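Local coordinates for protein N-acetyltransferase (Staphylococcus aureus subsp. aureus, PDB 4LUA) that probably transfers an acetyl group from acetyl-CoA to an amine substrate, as a member of the GNAT family of N-acetyltransferases, at residues I67-E73 / L85-V91. Residues are numbered along the deposited sequence; the frame is centred on the assembly and turned at random.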
loop_
_atom_site.group_PDB
_atom_site.type_symbol
_atom_site.label_atom_id
_atom_site.label_comp_id
_atom_site.label_asym_id
_atom_site.label_seq_id
_atom_site.Cartn_x
_atom_site.Cartn_y
_atom_site.Cartn_z
ATOM N N ILE A 67 -7.906 -10.635 -3.060
ATOM C CA ILE A 67 -6.532 -11.104 -3.292
ATOM C C ILE A 67 -5.442 -10.081 -3.074
ATOM O O ILE A 67 -4.267 -10.433 -3.032
ATOM C CB ILE A 67 -6.380 -11.756 -4.695
ATOM C CG1 ILE A 67 -6.567 -10.734 -5.818
ATOM C CG2 ILE A 67 -7.399 -12.926 -4.791
ATOM C CD1 ILE A 67 -6.155 -11.348 -7.185
ATOM N N ALA A 68 -5.818 -8.813 -2.935
ATOM C CA ALA A 68 -4.813 -7.771 -2.725
ATOM C C ALA A 68 -5.481 -6.535 -2.175
ATOM O O ALA A 68 -6.697 -6.322 -2.376
ATOM C CB ALA A 68 -4.066 -7.394 -4.054
ATOM N N THR A 69 -4.689 -5.716 -1.476
ATOM C CA THR A 69 -5.231 -4.454 -0.963
ATOM C C THR A 69 -4.132 -3.408 -0.878
ATOM O O THR A 69 -2.947 -3.763 -0.770
ATOM C CB THR A 69 -5.842 -4.653 0.463
ATOM O OG1 THR A 69 -6.516 -3.447 0.884
ATOM C CG2 THR A 69 -4.838 -5.117 1.566
ATOM N N ALA A 70 -4.552 -2.125 -0.941
ATOM C CA ALA A 70 -3.660 -1.031 -0.507
ATOM C C ALA A 70 -4.566 0.098 -0.054
ATOM O O ALA A 70 -5.727 0.149 -0.458
ATOM C CB ALA A 70 -2.711 -0.606 -1.672
ATOM N N ALA A 71 -4.016 0.981 0.789
ATOM C CA ALA A 71 -4.754 2.120 1.336
ATOM C C ALA A 71 -4.018 3.434 0.943
ATOM O O ALA A 71 -2.790 3.489 0.770
ATOM C CB ALA A 71 -4.827 1.954 2.831
ATOM N N LEU A 72 -4.820 4.475 0.761
ATOM C CA LEU A 72 -4.296 5.776 0.467
ATOM C C LEU A 72 -4.702 6.598 1.688
ATOM O O LEU A 72 -5.895 6.863 1.926
ATOM C CB LEU A 72 -4.961 6.261 -0.837
ATOM C CG LEU A 72 -4.548 7.609 -1.354
ATOM C CD1 LEU A 72 -3.016 7.666 -1.531
ATOM C CD2 LEU A 72 -5.292 7.926 -2.680
ATOM N N GLU A 73 -3.693 7.043 2.435
ATOM C CA GLU A 73 -3.939 7.768 3.688
ATOM C C GLU A 73 -3.560 9.222 3.453
ATOM O O GLU A 73 -2.452 9.520 2.993
ATOM C CB GLU A 73 -3.121 7.146 4.848
ATOM C CG GLU A 73 -3.282 7.955 6.164
ATOM C CD GLU A 73 -2.484 7.397 7.343
ATOM O OE1 GLU A 73 -2.655 7.903 8.476
ATOM O OE2 GLU A 73 -1.666 6.470 7.143
ATOM N N LEU A 85 -0.197 9.111 1.282
ATOM C CA LEU A 85 0.771 7.994 1.361
ATOM C C LEU A 85 0.100 6.726 1.005
ATOM O O LEU A 85 -0.999 6.470 1.442
ATOM C CB LEU A 85 1.279 7.806 2.813
ATOM C CG LEU A 85 2.495 8.621 3.256
ATOM C CD1 LEU A 85 2.368 10.087 2.961
ATOM C CD2 LEU A 85 2.705 8.372 4.758
ATOM N N ILE A 86 0.808 5.881 0.259
ATOM C CA ILE A 86 0.286 4.522 0.038
ATOM C C ILE A 86 0.809 3.665 1.174
ATOM O O ILE A 86 2.003 3.728 1.511
ATOM C CB ILE A 86 0.795 3.992 -1.327
ATOM C CG1 ILE A 86 0.247 4.851 -2.454
ATOM C CG2 ILE A 86 0.399 2.464 -1.463
ATOM C CD1 ILE A 86 0.946 4.570 -3.811
ATOM N N LYS A 87 -0.108 2.916 1.788
ATOM C CA LYS A 87 0.174 2.105 2.980
ATOM C C LYS A 87 -0.565 0.783 2.883
ATOM O O LYS A 87 -1.518 0.617 2.090
ATOM C CB LYS A 87 -0.328 2.864 4.272
ATOM C CG LYS A 87 0.606 4.027 4.545
ATOM C CD LYS A 87 0.300 4.700 5.856
ATOM C CE LYS A 87 1.270 4.296 6.945
ATOM N NZ LYS A 87 0.723 4.671 8.286
ATOM N N TYR A 88 -0.178 -0.138 3.766
ATOM C CA TYR A 88 -0.954 -1.386 3.984
ATOM C C TYR A 88 -1.202 -2.114 2.667
ATOM O O TYR A 88 -2.335 -2.515 2.358
ATOM C CB TYR A 88 -2.282 -1.088 4.704
ATOM C CG TYR A 88 -2.044 -0.264 5.963
ATOM C CD1 TYR A 88 -1.112 -0.658 6.911
ATOM C CD2 TYR A 88 -2.732 0.923 6.157
ATOM C CE1 TYR A 88 -0.889 0.121 8.058
ATOM C CE2 TYR A 88 -2.506 1.700 7.286
ATOM C CZ TYR A 88 -1.573 1.290 8.207
ATOM O OH TYR A 88 -1.353 2.061 9.348
ATOM N N ASN A 89 -0.129 -2.339 1.925
ATOM C CA ASN A 89 -0.234 -2.985 0.593
ATOM C C ASN A 89 0.125 -4.443 0.776
ATOM O O ASN A 89 1.307 -4.799 0.961
ATOM C CB ASN A 89 0.740 -2.252 -0.329
ATOM C CG ASN A 89 0.748 -2.755 -1.807
ATOM O OD1 ASN A 89 1.752 -2.570 -2.495
ATOM N ND2 ASN A 89 -0.318 -3.436 -2.268
ATOM N N PHE A 90 -0.901 -5.305 0.802
ATOM C CA PHE A 90 -0.681 -6.756 0.919
ATOM C C PHE A 90 -1.219 -7.407 -0.323
ATOM O O PHE A 90 -2.384 -7.181 -0.691
ATOM C CB PHE A 90 -1.455 -7.294 2.160
ATOM C CG PHE A 90 -0.931 -6.752 3.461
ATOM C CD1 PHE A 90 0.050 -7.413 4.176
ATOM C CD2 PHE A 90 -1.459 -5.567 3.966
ATOM C CE1 PHE A 90 0.554 -6.898 5.399
ATOM C CE2 PHE A 90 -0.974 -5.046 5.182
ATOM C CZ PHE A 90 0.014 -5.705 5.900
ATOM N N VAL A 91 -0.380 -8.207 -0.990
ATOM C CA VAL A 91 -0.760 -8.767 -2.292
ATOM C C VAL A 91 -0.490 -10.267 -2.251
ATOM O O VAL A 91 0.632 -10.663 -1.932
ATOM C CB VAL A 91 0.152 -8.203 -3.385
ATOM C CG1 VAL A 91 -0.331 -8.697 -4.751
ATOM C CG2 VAL A 91 0.254 -6.709 -3.287
HETATM O O HOH W 1 -4.994 -1.871 2.734
#
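Strands 67-73 and 85-91 form an antiparallel beta hairpin, their axes 4.6 Å apart. Near E73 the ladder is regular: E73 N to L85 O and L85 N to E73 O are both 2.9 Å. A beta bulge follows. Two residues, Y88 and N89, lie opposite A70. The left-handed backbone conformation of Y88 (phi 53°, psi 52°) brings its side chain to the same face as K87 and F90. The two rings then stand beside the small A71 and T69, whose low profiles make the hollows. The A71 methyl abuts the edge of the Y88 ring, CB to CD2 4.1 Å. T69 CG2 likewise lies at the edge of the F90 ring. At the partly exposed end E73 OE2 salt-bridges K87 NZ at 3.2 Å.

On the other face A68 CB fits against V91 CG1 at 4.0 Å. L72 and I86 meet as two branched side chains, CD1 to CG1 4.4 Å.

Past the bulge T69 N hydrogen-bonds F90 O at 2.8 Å, and T69 O accepts N89 ND2 at 3.0 Å. A water bridges T69 OG1 and Y88 O. Strand 83-91 matches the fourth strand of the GNAT fold, which usually carries such a bulge. It typically parts there from the next strand, here probably 117-123, where acetyl-CoA binds; none is present in these coordinates.

N89 OD1 also hydrogen-bonds N99 ND2, and T69 OG1 hydrogen-bonds F58 O. Helix 96-112 packs on A68, A70, L72 and V91. Helix 15-25 packs on T69, Y88 and F90. Strand 55-62 pairs with the edge of 67-73 that faces away from 85-91. The hairpin lies between the two helices, with 83-91 as the outermost strand of the four-stranded antiparallel sheet.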